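Local coordinates for phospho-furanose lactonase (Mycoplasma synoviae, PDB 3OVG), which hydrolyses phosphorylated 1,4-lactones of pentose sugars, such as D-xylono-1,4-lactone 5-phosphate, with the help of two zinc ions per subunit, at residues K267-S272 and F317-N322. Numbering follows the deposited sequence.
Sequences KHITLS and FDILVN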
loop_
_atom_site.group_PDB
_atom_site.type_symbol
_atom_site.label_atom_id
_atom_site.label_comp_id
_atom_site.label_asym_id
_atom_site.label_seq_id
_atom_site.Cartn_x
_atom_site.Cartn_y
_atom_site.Cartn_z
ATOM N N LYS A 267 37.007 -16.455 -21.275
ATOM C CA LYS A 267 36.165 -17.513 -21.844
ATOM C C LYS A 267 34.926 -17.854 -20.991
ATOM O O LYS A 267 34.108 -18.680 -21.401
ATOM C CB LYS A 267 36.988 -18.780 -22.048
ATOM C CG LYS A 267 38.185 -18.626 -23.007
ATOM C CD LYS A 267 37.781 -18.840 -24.464
ATOM C CE LYS A 267 38.997 -18.673 -25.396
ATOM N NZ LYS A 267 38.545 -18.743 -26.819
ATOM N N HIS A 268 34.789 -17.216 -19.829
ATOM C CA HIS A 268 33.713 -17.514 -18.880
ATOM C C HIS A 268 32.690 -16.404 -18.699
ATOM O O HIS A 268 32.036 -16.328 -17.662
ATOM C CB HIS A 268 34.324 -17.901 -17.548
ATOM C CG HIS A 268 35.089 -19.170 -17.637
ATOM N ND1 HIS A 268 34.535 -20.392 -17.320
ATOM C CD2 HIS A 268 36.343 -19.423 -18.087
ATOM C CE1 HIS A 268 35.429 -21.342 -17.541
ATOM N NE2 HIS A 268 36.534 -20.779 -18.003
ATOM N N ILE A 269 32.520 -15.595 -19.742
ATOM C CA ILE A 269 31.679 -14.424 -19.685
ATOM C C ILE A 269 30.781 -14.355 -20.915
ATOM O O ILE A 269 31.261 -14.403 -22.054
ATOM C CB ILE A 269 32.542 -13.159 -19.660
ATOM C CG1 ILE A 269 33.513 -13.205 -18.476
ATOM C CG2 ILE A 269 31.659 -11.892 -19.637
ATOM C CD1 ILE A 269 34.434 -11.976 -18.394
ATOM N N THR A 270 29.480 -14.202 -20.708
ATOM C CA THR A 270 28.648 -13.839 -21.838
ATOM C C THR A 270 27.929 -12.537 -21.501
ATOM O O THR A 270 28.016 -12.039 -20.363
ATOM C CB THR A 270 27.633 -14.955 -22.196
ATOM O OG1 THR A 270 26.887 -15.275 -21.032
ATOM C CG2 THR A 270 28.371 -16.206 -22.684
ATOM N N LEU A 271 27.238 -11.974 -22.485
ATOM C CA LEU A 271 26.548 -10.691 -22.319
ATOM C C LEU A 271 25.074 -10.844 -22.722
ATOM O O LEU A 271 24.701 -11.808 -23.379
ATOM C CB LEU A 271 27.207 -9.609 -23.164
ATOM C CG LEU A 271 28.423 -8.865 -22.582
ATOM C CD1 LEU A 271 28.845 -7.765 -23.544
ATOM C CD2 LEU A 271 28.033 -8.270 -21.225
ATOM N N SER A 272 24.265 -9.874 -22.321
ATOM C CA SER A 272 22.814 -9.908 -22.474
ATOM C C SER A 272 22.297 -8.519 -22.119
ATOM O O SER A 272 23.011 -7.736 -21.493
ATOM C CB SER A 272 22.197 -10.930 -21.533
ATOM O OG SER A 272 22.378 -10.555 -20.174
ATOM N N PHE A 317 35.160 -10.687 -28.651
ATOM C CA PHE A 317 34.777 -11.765 -29.569
ATOM C C PHE A 317 34.394 -13.064 -28.835
ATOM O O PHE A 317 33.401 -13.710 -29.191
ATOM C CB PHE A 317 35.873 -12.076 -30.622
ATOM C CG PHE A 317 35.374 -12.929 -31.773
ATOM C CD1 PHE A 317 34.652 -12.362 -32.808
ATOM C CD2 PHE A 317 35.587 -14.291 -31.789
ATOM C CE1 PHE A 317 34.176 -13.141 -33.869
ATOM C CE2 PHE A 317 35.100 -15.091 -32.834
ATOM C CZ PHE A 317 34.401 -14.502 -33.883
ATOM N N ASP A 318 35.214 -13.459 -27.865
ATOM C CA ASP A 318 34.896 -14.604 -27.035
ATOM C C ASP A 318 33.570 -14.377 -26.328
ATOM O O ASP A 318 32.711 -15.261 -26.332
ATOM C CB ASP A 318 35.970 -14.851 -25.983
ATOM C CG ASP A 318 37.235 -15.457 -26.571
ATOM O OD1 ASP A 318 37.186 -16.041 -27.673
ATOM O OD2 ASP A 318 38.263 -15.365 -25.900
ATOM N N ILE A 319 33.400 -13.199 -25.738
ATOM C CA ILE A 319 32.175 -12.900 -25.000
ATOM C C ILE A 319 30.881 -12.993 -25.841
ATOM O O ILE A 319 29.868 -13.523 -25.388
ATOM C CB ILE A 319 32.257 -11.528 -24.333
ATOM C CG1 ILE A 319 33.230 -11.572 -23.156
ATOM C CG2 ILE A 319 30.885 -11.103 -23.866
ATOM C CD1 ILE A 319 33.613 -10.175 -22.618
ATOM N N LEU A 320 30.914 -12.468 -27.059
ATOM C CA LEU A 320 29.728 -12.409 -27.904
ATOM C C LEU A 320 29.551 -13.659 -28.777
ATOM O O LEU A 320 28.422 -13.995 -29.129
ATOM C CB LEU A 320 29.759 -11.157 -28.814
ATOM C CG LEU A 320 29.792 -9.773 -28.139
ATOM C CD1 LEU A 320 30.039 -8.699 -29.159
ATOM C CD2 LEU A 320 28.472 -9.511 -27.404
ATOM N N VAL A 321 30.656 -14.304 -29.168
ATOM C CA VAL A 321 30.611 -15.352 -30.209
ATOM C C VAL A 321 31.118 -16.707 -29.761
ATOM O O VAL A 321 30.388 -17.691 -29.826
ATOM C CB VAL A 321 31.399 -14.925 -31.462
ATOM C CG1 VAL A 321 31.262 -15.963 -32.568
ATOM C CG2 VAL A 321 30.897 -13.598 -31.931
ATOM N N ASN A 322 32.371 -16.752 -29.316
ATOM C CA ASN A 322 33.005 -18.001 -28.890
ATOM C C ASN A 322 32.435 -18.659 -27.617
ATOM O O ASN A 322 32.218 -19.880 -27.574
ATOM C CB ASN A 322 34.538 -17.850 -28.783
ATOM C CG ASN A 322 35.217 -17.730 -30.153
ATOM O OD1 ASN A 322 34.748 -18.291 -31.141
ATOM N ND2 ASN A 322 36.317 -16.983 -30.212
HETATM O O HOH W 1 27.242 -13.093 -25.156
#
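Ile319, on the inward side of helix 313-327, enters between Ile269 and Leu271, the two residues that flank Thr270 on strand 269-271. Its two branches divide the work. CG1, beside the backbone N, meets CG2 of Ile269 at 3.9 Å. Ile319 CG2 presses on CG of Leu271 at 3.6 Å. Leu271 CD1 extends the apolar patch more loosely to CD2 of Leu320. The backbones also come close: Ile319 CA points its hydrogen at Ile269 O, a CA-H...O contact of 3.4 Å.

Beside this centre a water bridges the two backbones, accepting from Leu271 N at 2.9 Å and donating to Ile319 O at 2.7 Å. At the outer edge Lys267 starts away from the helix, but chi2 (-86°) turns CD and the extended remainder brings NZ back to it, to form a salt bridge with Asp318 OD1 at 3.1 Å, from above the carboxylate plane. Asn322 ND2 grips that same oxygen at 2.8 Å, nearly along its C-O axis, while OD2 is taken by Gln266; the three donors hold the carboxylate in place.

The whole illustrates how a TIM barrel of the phosphotriesterase family packs a helix on its wall: strand 269-271 lies between strands 236-239 and 22-25, helix 313-327 runs across its outer side, with 317-322 at -69° to the strand, and Leu298 and Leu303 of helix 296-309 cover Leu271.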